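Local coordinates for VP4 protein (PDB 3P06) that acts as the serine protease of a birnavirus, probably cutting the viral polyprotein into its products, and is caught here as an intramolecular acyl-enzyme, at residues Pro119-Thr124 with Arg170-Asp175; Ser6-Leu11 with Asp111-Gln116; Ala84-Ile89 with Lys176-Pro181; Trp103-Cys108 with Gly125-Gly130. All coordinates share one frame; numbering follows the deposited sequence.

Interaction 1. Residues Pro119-Thr124 with Arg170-Asp175; sequences PFLMVT and RQVVGD. With URE (urea), chain G; SO4 (sulfate ion), chain B.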
loop_
_atom_site.group_PDB
_atom_site.type_symbol
_atom_site.label_atom_id
_atom_site.label_comp_id
_atom_site.label_asym_id
_atom_site.label_seq_id
_atom_site.Cartn_x
_atom_site.Cartn_y
_atom_site.Cartn_z
ATOM N N PRO A 119 9.881 5.532 -1.789
ATOM C CA PRO A 119 10.894 5.134 -0.815
ATOM C C PRO A 119 11.144 3.607 -0.864
ATOM O O PRO A 119 10.239 2.821 -1.197
ATOM C CB PRO A 119 10.241 5.488 0.565
ATOM C CG PRO A 119 8.837 5.517 0.337
ATOM C CD PRO A 119 8.639 6.001 -1.129
ATOM N N PHE A 120 12.346 3.195 -0.507
ATOM C CA PHE A 120 12.640 1.781 -0.484
ATOM C C PHE A 120 12.240 1.289 0.892
ATOM O O PHE A 120 13.099 1.064 1.743
ATOM C CB PHE A 120 14.113 1.578 -0.751
ATOM C CG PHE A 120 14.526 0.149 -0.844
ATOM C CD1 PHE A 120 14.037 -0.662 -1.844
ATOM C CD2 PHE A 120 15.454 -0.387 0.078
ATOM C CE1 PHE A 120 14.418 -2.019 -1.920
ATOM C CE2 PHE A 120 15.824 -1.769 -0.012
ATOM C CZ PHE A 120 15.330 -2.540 -1.021
ATOM N N LEU A 121 10.932 1.148 1.104
ATOM C CA LEU A 121 10.424 0.818 2.392
ATOM C C LEU A 121 8.954 0.516 2.208
ATOM O O LEU A 121 8.249 1.256 1.513
ATOM C CB LEU A 121 10.566 2.025 3.318
ATOM C CG LEU A 121 10.153 1.820 4.785
ATOM C CD1 LEU A 121 11.159 1.006 5.514
ATOM C CD2 LEU A 121 9.927 3.135 5.538
HETATM N N MSE A 122 8.461 -0.538 2.820
HETATM C CA MSE A 122 7.040 -0.844 2.696
HETATM C C MSE A 122 6.388 -0.336 3.964
HETATM O O MSE A 122 7.049 -0.249 5.031
HETATM C CB MSE A 122 6.826 -2.353 2.589
HETATM C CG MSE A 122 7.489 -2.933 1.321
HETATM SE SE MSE A 122 6.925 -4.843 1.204
HETATM C CE MSE A 122 5.306 -4.440 0.202
ATOM N N VAL A 123 5.105 -0.024 3.880
ATOM C CA VAL A 123 4.454 0.515 5.067
ATOM C C VAL A 123 3.120 -0.198 5.332
ATOM O O VAL A 123 2.373 -0.425 4.406
ATOM C CB VAL A 123 4.262 2.051 4.867
ATOM C CG1 VAL A 123 3.366 2.638 5.967
ATOM C CG2 VAL A 123 5.674 2.790 4.803
ATOM N N THR A 124 2.806 -0.563 6.563
ATOM C CA THR A 124 1.487 -1.182 6.826
ATOM C C THR A 124 0.847 -0.520 8.047
ATOM O O THR A 124 1.543 -0.232 9.043
ATOM C CB THR A 124 1.582 -2.786 7.032
ATOM O OG1 THR A 124 0.270 -3.391 7.054
ATOM C CG2 THR A 124 2.239 -3.141 8.339
ATOM N N ARG A 170 5.886 10.121 8.114
ATOM C CA ARG A 170 6.409 11.086 7.105
ATOM C C ARG A 170 7.928 11.270 7.130
ATOM O O ARG A 170 8.552 11.374 6.071
ATOM C CB ARG A 170 5.739 12.465 7.198
ATOM C CG ARG A 170 4.286 12.374 6.901
ATOM C CD ARG A 170 3.656 13.733 6.816
ATOM N NE ARG A 170 2.221 13.525 6.684
ATOM C CZ ARG A 170 1.323 13.769 7.640
ATOM N NH1 ARG A 170 1.701 14.291 8.814
ATOM N NH2 ARG A 170 0.036 13.525 7.382
ATOM N N GLN A 171 8.509 11.333 8.326
ATOM C CA GLN A 171 9.956 11.512 8.473
ATOM C C GLN A 171 10.702 10.281 7.927
ATOM O O GLN A 171 11.699 10.403 7.250
ATOM C CB GLN A 171 10.327 11.763 9.943
ATOM C CG GLN A 171 9.971 13.182 10.507
ATOM C CD GLN A 171 10.603 14.339 9.699
ATOM O OE1 GLN A 171 11.722 14.750 9.962
ATOM N NE2 GLN A 171 9.860 14.864 8.718
ATOM N N VAL A 172 10.189 9.096 8.231
ATOM C CA VAL A 172 10.811 7.839 7.888
ATOM C C VAL A 172 10.749 7.551 6.400
ATOM O O VAL A 172 11.643 6.932 5.892
ATOM C CB VAL A 172 10.114 6.704 8.666
ATOM C CG1 VAL A 172 10.165 5.418 7.936
ATOM C CG2 VAL A 172 10.697 6.571 10.114
ATOM N N VAL A 173 9.702 7.967 5.686
ATOM C CA VAL A 173 9.624 7.668 4.244
ATOM C C VAL A 173 10.423 8.660 3.426
ATOM O O VAL A 173 10.625 8.441 2.239
ATOM C CB VAL A 173 8.146 7.569 3.663
ATOM C CG1 VAL A 173 7.329 6.494 4.401
ATOM C CG2 VAL A 173 7.416 8.907 3.665
ATOM N N GLY A 174 10.857 9.762 4.055
ATOM C CA GLY A 174 11.545 10.843 3.347
ATOM C C GLY A 174 12.926 10.452 2.841
ATOM O O GLY A 174 13.377 10.966 1.810
ATOM N N ASP A 175 13.610 9.544 3.529
ATOM C CA ASP A 175 15.008 9.257 3.181
ATOM C C ASP A 175 15.283 7.763 3.175
ATOM O O ASP A 175 15.902 7.259 4.132
ATOM C CB ASP A 175 15.918 9.898 4.234
ATOM C CG ASP A 175 17.326 10.181 3.728
ATOM O OD1 ASP A 175 17.562 10.214 2.488
ATOM O OD2 ASP A 175 18.214 10.417 4.603
HETATM C C URE G . 13.927 8.187 -1.300
HETATM O O URE G . 13.374 8.085 -0.199
HETATM N N1 URE G . 14.380 9.375 -1.691
HETATM N N2 URE G . 14.085 7.158 -2.153
HETATM S S SO4 B . -1.459 -4.666 9.948
HETATM O O1 SO4 B . -1.217 -3.251 9.828
HETATM O O2 SO4 B . -0.159 -5.334 10.008
HETATM O O3 SO4 B . -2.189 -4.868 11.182
HETATM O O4 SO4 B . -2.275 -5.262 8.919
#
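Leu-121 pushes its CD2 methyl against CG1 of Val-172, at 3.3 Å. This is tighter than usual van der Waals contact. The motif is strand-on-helix packing: strand 122-123 is an outer strand of a three-stranded parallel sheet, and the last turn of helix 166-173 lies against it and the loop before it. Leu-121 has CG anti to the backbone N (chi1 -176°), which carries its branch point out toward the helix. There the leucine and Val-172 cross at about a right angle.

Val-173 has the most surface covered. Its CG1 meets CG2 of Val-123 at 4.1 Å, again crossing at about a right angle. Pro-119 lies beside Val-173, pointing the same way, with its ring CG 4.0 Å from Val-173 CB. The proline CB also sits 3.4 Å from Val-173 O. Phe-120 is the centre of an inverse gamma turn, which bends the chain between Pro-119 and Leu-121. Leu-121 and Val-123 also touch Ala-154 of the adjacent parallel strand 153-155. Ala-109 of helix 104-111 adds to the packing on Val-173.

Two bound groups mark the two ends. Urea sits beside Val-173 to Asp-175, with its O 3.5 Å from Gly-174 O and 3.9 Å from Pro-119 CA. At the other end, Thr-124 reaches the predicted active site: its OG1 is hydrogen-bonded to NZ of Lys-141, predicted to be catalytic, and lies 3.2 Å from sulfate O1. The sulfate, probably from the crystallisation liquor, is also hydrogen-bonded to Lys-141 NZ.

Interaction 2. Residues Ser6-Leu11 with Asp111-Gln116; sequences SAVGVL and DTLESQ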
loop_
_atom_site.group_PDB
_atom_site.type_symbol
_atom_site.label_atom_id
_atom_site.label_comp_id
_atom_site.label_asym_id
_atom_site.label_seq_id
_atom_site.Cartn_x
_atom_site.Cartn_y
_atom_site.Cartn_z
ATOM N N SER A 6 5.110 4.622 -15.088
ATOM C CA SER A 6 5.900 5.579 -14.306
ATOM C C SER A 6 5.020 5.976 -13.171
ATOM O O SER A 6 3.913 6.371 -13.403
ATOM C CB SER A 6 6.108 6.887 -15.091
ATOM O OG SER A 6 6.957 6.614 -16.145
ATOM N N ALA A 7 5.487 5.949 -11.958
ATOM C CA ALA A 7 4.579 6.158 -10.826
ATOM C C ALA A 7 5.417 6.346 -9.630
ATOM O O ALA A 7 6.504 5.755 -9.496
ATOM C CB ALA A 7 3.714 4.895 -10.592
ATOM N N VAL A 8 4.878 7.121 -8.724
ATOM C CA VAL A 8 5.523 7.332 -7.451
ATOM C C VAL A 8 4.440 7.083 -6.389
ATOM O O VAL A 8 3.288 7.452 -6.592
ATOM C CB VAL A 8 6.136 8.762 -7.421
ATOM C CG1 VAL A 8 6.466 9.224 -6.003
ATOM C CG2 VAL A 8 7.425 8.778 -8.313
ATOM N N GLY A 9 4.807 6.424 -5.304
ATOM C CA GLY A 9 3.877 6.188 -4.223
ATOM C C GLY A 9 4.549 5.417 -3.114
ATOM O O GLY A 9 5.778 5.475 -2.973
ATOM N N VAL A 10 3.759 4.686 -2.317
ATOM C CA VAL A 10 4.336 3.976 -1.191
ATOM C C VAL A 10 3.806 2.525 -1.174
ATOM O O VAL A 10 2.571 2.297 -1.274
ATOM C CB VAL A 10 4.040 4.727 0.173
ATOM C CG1 VAL A 10 4.478 3.870 1.380
ATOM C CG2 VAL A 10 4.759 6.108 0.194
ATOM N N LEU A 11 4.746 1.580 -1.089
ATOM C CA LEU A 11 4.429 0.182 -1.161
ATOM C C LEU A 11 3.758 -0.302 0.152
ATOM O O LEU A 11 4.091 0.150 1.223
ATOM C CB LEU A 11 5.724 -0.618 -1.331
ATOM C CG LEU A 11 6.202 -0.577 -2.802
ATOM C CD1 LEU A 11 7.581 -1.152 -2.833
ATOM C CD2 LEU A 11 5.256 -1.359 -3.681
ATOM N N ASP A 111 0.498 10.400 -0.042
ATOM C CA ASP A 111 -0.124 11.749 -0.288
ATOM C C ASP A 111 0.794 12.961 0.026
ATOM O O ASP A 111 0.762 14.011 -0.671
ATOM C CB ASP A 111 -1.423 11.927 0.465
ATOM C CG ASP A 111 -2.212 13.151 -0.050
ATOM O OD1 ASP A 111 -2.579 13.158 -1.264
ATOM O OD2 ASP A 111 -2.435 14.105 0.737
ATOM N N THR A 112 1.630 12.821 1.056
ATOM C CA THR A 112 2.516 13.942 1.443
ATOM C C THR A 112 3.970 13.649 1.077
ATOM O O THR A 112 4.868 14.324 1.544
ATOM C CB THR A 112 2.381 14.281 2.954
ATOM O OG1 THR A 112 2.560 13.075 3.720
ATOM C CG2 THR A 112 0.960 14.902 3.255
ATOM N N LEU A 113 4.188 12.661 0.221
ATOM C CA LEU A 113 5.495 12.384 -0.351
ATOM C C LEU A 113 5.865 13.477 -1.333
ATOM O O LEU A 113 5.143 13.740 -2.311
ATOM C CB LEU A 113 5.466 11.057 -1.077
ATOM C CG LEU A 113 6.744 10.381 -1.549
ATOM C CD1 LEU A 113 7.706 10.218 -0.398
ATOM C CD2 LEU A 113 6.375 9.040 -2.129
ATOM N N GLU A 114 6.968 14.154 -1.069
ATOM C CA GLU A 114 7.338 15.270 -1.948
ATOM C C GLU A 114 8.557 14.963 -2.792
ATOM O O GLU A 114 8.973 15.795 -3.596
ATOM C CB GLU A 114 7.544 16.566 -1.125
ATOM C CG GLU A 114 6.351 16.894 -0.222
ATOM C CD GLU A 114 5.156 17.468 -0.992
ATOM O OE1 GLU A 114 4.023 17.426 -0.456
ATOM O OE2 GLU A 114 5.350 17.993 -2.118
ATOM N N SER A 115 9.097 13.750 -2.657
ATOM C CA SER A 115 10.423 13.451 -3.211
ATOM C C SER A 115 10.443 13.103 -4.684
ATOM O O SER A 115 11.485 13.290 -5.339
ATOM C CB SER A 115 11.140 12.376 -2.414
ATOM O OG SER A 115 10.392 11.174 -2.427
ATOM N N GLN A 116 9.333 12.609 -5.235
ATOM C CA GLN A 116 9.368 12.253 -6.676
ATOM C C GLN A 116 10.014 10.866 -6.882
ATOM O O GLN A 116 10.235 10.408 -8.014
ATOM C CB GLN A 116 10.162 13.337 -7.418
ATOM C CG GLN A 116 10.434 13.103 -8.889
ATOM C CD GLN A 116 9.236 13.512 -9.725
ATOM O OE1 GLN A 116 8.975 14.705 -9.909
ATOM N NE2 GLN A 116 8.480 12.521 -10.210
#
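Val-8, Leu-113 and Gln-116 carry this contact. It joins the start of strand 9-18, in the seven-stranded mixed sheet, to the loop that leaves helix 104-111. Val-8 uses both methyls. CG1 meets CD2 of Leu-113 at 3.9 Å, while CG2 rests 3.3 Å from the backbone O of Gln-116. Val-8 has CG1 anti to its own backbone N (chi1 163°), which splits the two methyls between these partners.

Leu-113 works through a single branch. Besides Val-8, its CD2 lies 3.7 Å from Gly-9 O and 4.1 Å from Val-10 CG2. The leucine crosses both valines obliquely. Val-10 and Leu-113 both touch Pro-119 as well, and Val-10 also packs on alanines of helix 104-111.

Gln-116 sits at the exposed margin. Its CB points away from the strand, but the amide end comes back, with NE2 4.3 Å from Val-8 CG2. The backbone has its own polar partners: Gly-9 N is hydrogen-bonded to Thr-118 OG1, and Leu-113 O to Lys-31 NZ.

The join is thus made by methyls packed on one another and on two carbonyl oxygens. The directional bonds named here go to residues outside it.

Interaction 3. Residues Ala84-Ile89 with Lys176-Pro181; sequences ATATSI and KPWRKP. With URE (urea), chain G.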
loop_
_atom_site.group_PDB
_atom_site.type_symbol
_atom_site.label_atom_id
_atom_site.label_comp_id
_atom_site.label_asym_id
_atom_site.label_seq_id
_atom_site.Cartn_x
_atom_site.Cartn_y
_atom_site.Cartn_z
ATOM N N ALA A 84 8.409 -3.246 -8.494
ATOM C CA ALA A 84 8.522 -1.805 -8.250
ATOM C C ALA A 84 9.963 -1.337 -8.310
ATOM O O ALA A 84 10.897 -2.098 -7.925
ATOM C CB ALA A 84 7.873 -1.420 -6.874
ATOM N N THR A 85 10.151 -0.098 -8.778
ATOM C CA THR A 85 11.446 0.545 -8.733
ATOM C C THR A 85 11.206 1.903 -8.069
ATOM O O THR A 85 10.062 2.207 -7.722
ATOM C CB THR A 85 12.105 0.753 -10.163
ATOM O OG1 THR A 85 11.327 1.702 -10.937
ATOM C CG2 THR A 85 12.243 -0.601 -10.943
ATOM N N ALA A 86 12.256 2.711 -7.911
ATOM C CA ALA A 86 12.081 4.111 -7.430
ATOM C C ALA A 86 11.046 4.946 -8.229
ATOM O O ALA A 86 10.401 5.870 -7.678
ATOM C CB ALA A 86 13.433 4.812 -7.353
ATOM N N THR A 87 10.818 4.594 -9.502
ATOM C CA THR A 87 9.976 5.445 -10.346
ATOM C C THR A 87 9.005 4.716 -11.253
ATOM O O THR A 87 8.347 5.341 -12.112
ATOM C CB THR A 87 10.848 6.402 -11.288
ATOM O OG1 THR A 87 11.621 5.584 -12.178
ATOM C CG2 THR A 87 11.773 7.258 -10.482
ATOM N N SER A 88 8.884 3.408 -11.092
ATOM C CA SER A 88 7.920 2.681 -11.911
ATOM C C SER A 88 7.356 1.478 -11.207
ATOM O O SER A 88 7.983 0.943 -10.246
ATOM C CB SER A 88 8.601 2.254 -13.236
ATOM O OG SER A 88 9.532 1.268 -12.891
ATOM N N ILE A 89 6.194 1.024 -11.676
ATOM C CA ILE A 89 5.676 -0.215 -11.174
ATOM C C ILE A 89 5.162 -1.070 -12.296
ATOM O O ILE A 89 4.840 -0.570 -13.352
ATOM C CB ILE A 89 4.468 0.010 -10.184
ATOM C CG1 ILE A 89 3.366 0.878 -10.862
ATOM C CG2 ILE A 89 4.994 0.655 -8.944
ATOM C CD1 ILE A 89 2.228 1.321 -9.927
ATOM N N LYS A 176 14.813 7.067 2.125
ATOM C CA LYS A 176 14.962 5.598 1.980
ATOM C C LYS A 176 15.477 5.197 0.593
ATOM O O LYS A 176 14.702 4.782 -0.297
ATOM C CB LYS A 176 13.661 4.870 2.377
ATOM C CG LYS A 176 13.381 4.980 3.897
ATOM C CD LYS A 176 14.295 4.049 4.730
ATOM C CE LYS A 176 14.093 4.283 6.240
ATOM N NZ LYS A 176 14.175 5.730 6.622
ATOM N N PRO A 177 16.803 5.360 0.387
ATOM C CA PRO A 177 17.379 5.089 -0.936
ATOM C C PRO A 177 17.232 3.599 -1.265
ATOM O O PRO A 177 17.124 2.763 -0.365
ATOM C CB PRO A 177 18.873 5.504 -0.794
ATOM C CG PRO A 177 19.117 5.624 0.672
ATOM C CD PRO A 177 17.821 5.722 1.399
ATOM N N TRP A 178 17.228 3.295 -2.549
ATOM C CA TRP A 178 17.037 1.930 -3.066
ATOM C C TRP A 178 18.349 1.157 -2.898
ATOM O O TRP A 178 19.372 1.519 -3.533
ATOM C CB TRP A 178 16.569 2.008 -4.550
ATOM C CG TRP A 178 15.097 2.263 -4.527
ATOM C CD1 TRP A 178 14.471 3.418 -4.065
ATOM C CD2 TRP A 178 14.034 1.310 -4.795
ATOM N NE1 TRP A 178 13.082 3.247 -4.105
ATOM C CE2 TRP A 178 12.794 1.966 -4.518
ATOM C CE3 TRP A 178 14.005 -0.022 -5.253
ATOM C CZ2 TRP A 178 11.543 1.326 -4.701
ATOM C CZ3 TRP A 178 12.766 -0.670 -5.404
ATOM C CH2 TRP A 178 11.544 0.008 -5.140
ATOM N N ARG A 179 18.346 0.105 -2.077
ATOM C CA ARG A 179 19.576 -0.694 -1.915
ATOM C C ARG A 179 19.726 -1.725 -3.063
ATOM O O ARG A 179 20.776 -2.321 -3.247
ATOM C CB ARG A 179 19.630 -1.386 -0.543
ATOM C CG ARG A 179 19.589 -0.447 0.683
ATOM C CD ARG A 179 20.883 0.329 0.839
ATOM N NE ARG A 179 20.698 1.481 1.720
ATOM C CZ ARG A 179 21.661 2.321 2.083
ATOM N NH1 ARG A 179 22.908 2.156 1.656
ATOM N NH2 ARG A 179 21.368 3.337 2.875
ATOM N N LYS A 180 18.680 -1.931 -3.844
ATOM C CA LYS A 180 18.842 -2.673 -5.099
ATOM C C LYS A 180 17.906 -2.070 -6.147
ATOM O O LYS A 180 17.121 -1.198 -5.820
ATOM C CB LYS A 180 18.610 -4.184 -4.904
ATOM C CG LYS A 180 17.225 -4.489 -4.395
ATOM C CD LYS A 180 17.152 -5.949 -3.996
ATOM C CE LYS A 180 15.874 -6.178 -3.239
ATOM N NZ LYS A 180 15.665 -7.640 -3.170
ATOM N N PRO A 181 18.046 -2.464 -7.420
ATOM C CA PRO A 181 17.305 -1.692 -8.428
ATOM C C PRO A 181 15.787 -1.885 -8.437
ATOM O O PRO A 181 15.053 -1.003 -8.888
ATOM C CB PRO A 181 17.933 -2.163 -9.789
ATOM C CG PRO A 181 18.742 -3.382 -9.469
ATOM C CD PRO A 181 19.182 -3.187 -8.022
HETATM C C URE G . 13.927 8.187 -1.300
HETATM O O URE G . 13.374 8.085 -0.199
HETATM N N1 URE G . 14.380 9.375 -1.691
HETATM N N2 URE G . 14.085 7.158 -2.153
HETATM O O HOH W 1 14.961 1.766 -8.489
#
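Trp-178 covers Ala-86 with its indole. Two residues before the tryptophan, the backbone N of Lys-176 is hydrogen-bonded to urea O (2.9 Å), in a nearly straight bond of 165°. A weak bond returns from urea N2 to Lys-176 O.

Trp-178 then lays one indole face over the turn of the hairpin formed by strands 83-84 and 88-92. CB of Ala-86 makes a CH-pi contact, 3.8 Å from the centroid of the five-membered ring. Ala-86 N is 3.5 Å above the ring plane, over its centre. Thr-85 C is nearer the rim, 3.4 Å above the plane. NE1 is hydrogen-bonded to Thr-118 O. Lys-180 O lies in plane at the ring edge.

Pro-181 closes the segment. Its O is 3.5 Å from Thr-85 CG2 and accepts a hydrogen bond from a water (2.8 Å). The same water accepts from Ala-86 N. The turn is closed by the backbone bond from Thr-85 N to Ser-88 O and by a bond between Thr-85 OG1 and Ser-88 OG. Thr-87 N bonds to Thr-85 OG1, making an ST turn.

The chemistry is thus mixed: an aromatic face covers the turn's backbone, and a water bridge satisfies the Ala-86 N-H.

Interaction 4. Residues Trp103-Cys108 with Gly125-Gly130; sequences WEAAAC and GAVESG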
loop_
_atom_site.group_PDB
_atom_site.type_symbol
_atom_site.label_atom_id
_atom_site.label_comp_id
_atom_site.label_asym_id
_atom_site.label_seq_id
_atom_site.Cartn_x
_atom_site.Cartn_y
_atom_site.Cartn_z
ATOM N N TRP A 103 -3.828 -0.480 4.226
ATOM C CA TRP A 103 -3.229 0.312 3.118
ATOM C C TRP A 103 -3.210 1.810 3.501
ATOM O O TRP A 103 -2.581 2.629 2.828
ATOM C CB TRP A 103 -4.064 0.149 1.822
ATOM C CG TRP A 103 -5.534 0.438 2.053
ATOM C CD1 TRP A 103 -6.519 -0.466 2.369
ATOM C CD2 TRP A 103 -6.159 1.715 2.006
ATOM N NE1 TRP A 103 -7.709 0.175 2.509
ATOM C CE2 TRP A 103 -7.512 1.525 2.319
ATOM C CE3 TRP A 103 -5.687 3.030 1.736
ATOM C CZ2 TRP A 103 -8.452 2.611 2.363
ATOM C CZ3 TRP A 103 -6.613 4.119 1.781
ATOM C CH2 TRP A 103 -7.970 3.902 2.137
ATOM N N GLU A 104 -3.893 2.174 4.587
ATOM C CA GLU A 104 -4.076 3.623 4.887
ATOM C C GLU A 104 -2.803 4.359 5.265
ATOM O O GLU A 104 -2.668 5.526 4.915
ATOM C CB GLU A 104 -5.104 3.824 6.017
ATOM C CG GLU A 104 -6.480 3.299 5.637
ATOM C CD GLU A 104 -7.528 3.531 6.754
ATOM O OE1 GLU A 104 -7.132 3.549 7.961
ATOM O OE2 GLU A 104 -8.754 3.693 6.418
ATOM N N ALA A 105 -1.926 3.750 6.070
ATOM C CA ALA A 105 -0.660 4.408 6.395
ATOM C C ALA A 105 0.160 4.690 5.108
ATOM O O ALA A 105 0.676 5.785 4.965
ATOM C CB ALA A 105 0.168 3.604 7.404
ATOM N N ALA A 106 0.237 3.737 4.168
ATOM C CA ALA A 106 0.935 3.961 2.901
ATOM C C ALA A 106 0.288 5.122 2.059
ATOM O O ALA A 106 0.985 5.971 1.489
ATOM C CB ALA A 106 0.954 2.644 2.050
ATOM N N ALA A 107 -1.032 5.116 1.981
ATOM C CA ALA A 107 -1.789 6.122 1.223
ATOM C C ALA A 107 -1.576 7.512 1.851
ATOM O O ALA A 107 -1.430 8.507 1.118
ATOM C CB ALA A 107 -3.254 5.789 1.233
ATOM N N CYS A 108 -1.569 7.600 3.181
ATOM C CA CYS A 108 -1.247 8.907 3.827
ATOM C C CYS A 108 0.196 9.334 3.548
ATOM O O CYS A 108 0.486 10.531 3.337
ATOM C CB CYS A 108 -1.443 8.841 5.346
ATOM S SG CYS A 108 -3.201 8.679 5.771
ATOM N N GLY A 125 -0.481 -0.381 8.012
ATOM C CA GLY A 125 -1.250 -0.031 9.191
ATOM C C GLY A 125 -2.470 0.808 8.836
ATOM O O GLY A 125 -2.500 1.460 7.796
ATOM N N ALA A 126 -3.466 0.785 9.712
ATOM C CA ALA A 126 -4.669 1.549 9.573
ATOM C C ALA A 126 -4.395 2.888 10.259
ATOM O O ALA A 126 -3.491 2.984 11.084
ATOM C CB ALA A 126 -5.835 0.815 10.252
ATOM N N VAL A 127 -5.153 3.916 9.918
ATOM C CA VAL A 127 -4.903 5.256 10.479
ATOM C C VAL A 127 -6.158 5.729 11.135
ATOM O O VAL A 127 -7.248 5.582 10.574
ATOM C CB VAL A 127 -4.400 6.293 9.405
ATOM C CG1 VAL A 127 -4.226 7.759 9.998
ATOM C CG2 VAL A 127 -3.087 5.795 8.739
ATOM N N GLU A 128 -6.020 6.266 12.340
ATOM C CA GLU A 128 -7.171 6.834 13.104
ATOM C C GLU A 128 -6.683 8.073 13.840
ATOM O O GLU A 128 -5.689 7.984 14.597
ATOM C CB GLU A 128 -7.736 5.811 14.095
ATOM C CG GLU A 128 -6.650 5.225 15.030
ATOM C CD GLU A 128 -6.394 6.106 16.311
ATOM O OE1 GLU A 128 -7.362 6.742 16.838
ATOM O OE2 GLU A 128 -5.217 6.160 16.796
ATOM N N SER A 129 -7.304 9.230 13.567
ATOM C CA SER A 129 -6.901 10.522 14.184
ATOM C C SER A 129 -5.375 10.781 14.214
ATOM O O SER A 129 -4.799 10.995 15.296
ATOM C CB SER A 129 -7.418 10.578 15.611
ATOM O OG SER A 129 -8.724 10.059 15.658
ATOM N N GLY A 130 -4.727 10.721 13.051
ATOM C CA GLY A 130 -3.302 11.025 12.934
ATOM C C GLY A 130 -2.328 10.044 13.567
ATOM O O GLY A 130 -1.117 10.328 13.702
#
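The Glu-104 carboxylate points its OE1 at the backbone of Val-127, while the nearby indole of Trp-103 has Glu-104 CG 3.7 Å above one face, offset toward the rim. Ala-107 CB lies in plane at the indole edge. Val-127 N donates to Glu-104 OE1 at 2.8 Å in an almost straight bond (174°), nearly along the C-O axis. Glu-104 is extended beyond CG, which carries the acid across to the strand. Its OE2 bonds to Asn-101 ND2.

A second bond ties the first turn of helix 104-111 to the same chain: Ala-105 N to Gly-125 O, 2.9 Å. This gives an N-H in the first turn an acceptor. The donor is tilted 24° from the carbonyl plane. Val-127 CG2 packs on the helix, 3.6 Å from Ala-105 N and 4.1 Å from Cys-108 SG. Leu-166 of helix 166-173 touches both Val-127 and Cys-108.

Gly-125 also shares a backbone bond with Ser-102, the predicted nucleophile, so the first turn of the helix and this loop meet beside the probable active site.

The buried acid has two protein donors, yet OE1 also lies close to Glu-66 OE2. That neighbour might raise the pKa of one of the pair.

The chain 119-130 connects interactions 1 and 4, and Val-123 CG1 packs on Ala-105 CB at 3.6 Å. Strand 9-18 touches both: Val-123 N lies 2.8 Å from Leu-11 O, a probable hydrogen bond joining interactions 1 and 2, and Val-10 CB is 3.6 Å from Ala-106 O of interaction 4. Interactions 1 and 3 share the urea pocket, with Phe-120 CD1 3.5 Å from Trp-178 CE3. Interactions 3 and 4 do not touch; their nearest atoms are about 12 Å apart. Interactions 1 and 4 both border the predicted active site: Thr-124 bonds to Lys-141, and Gly-125 is about 5 and 6 Å from the Ser-102 and Lys-141 side chains.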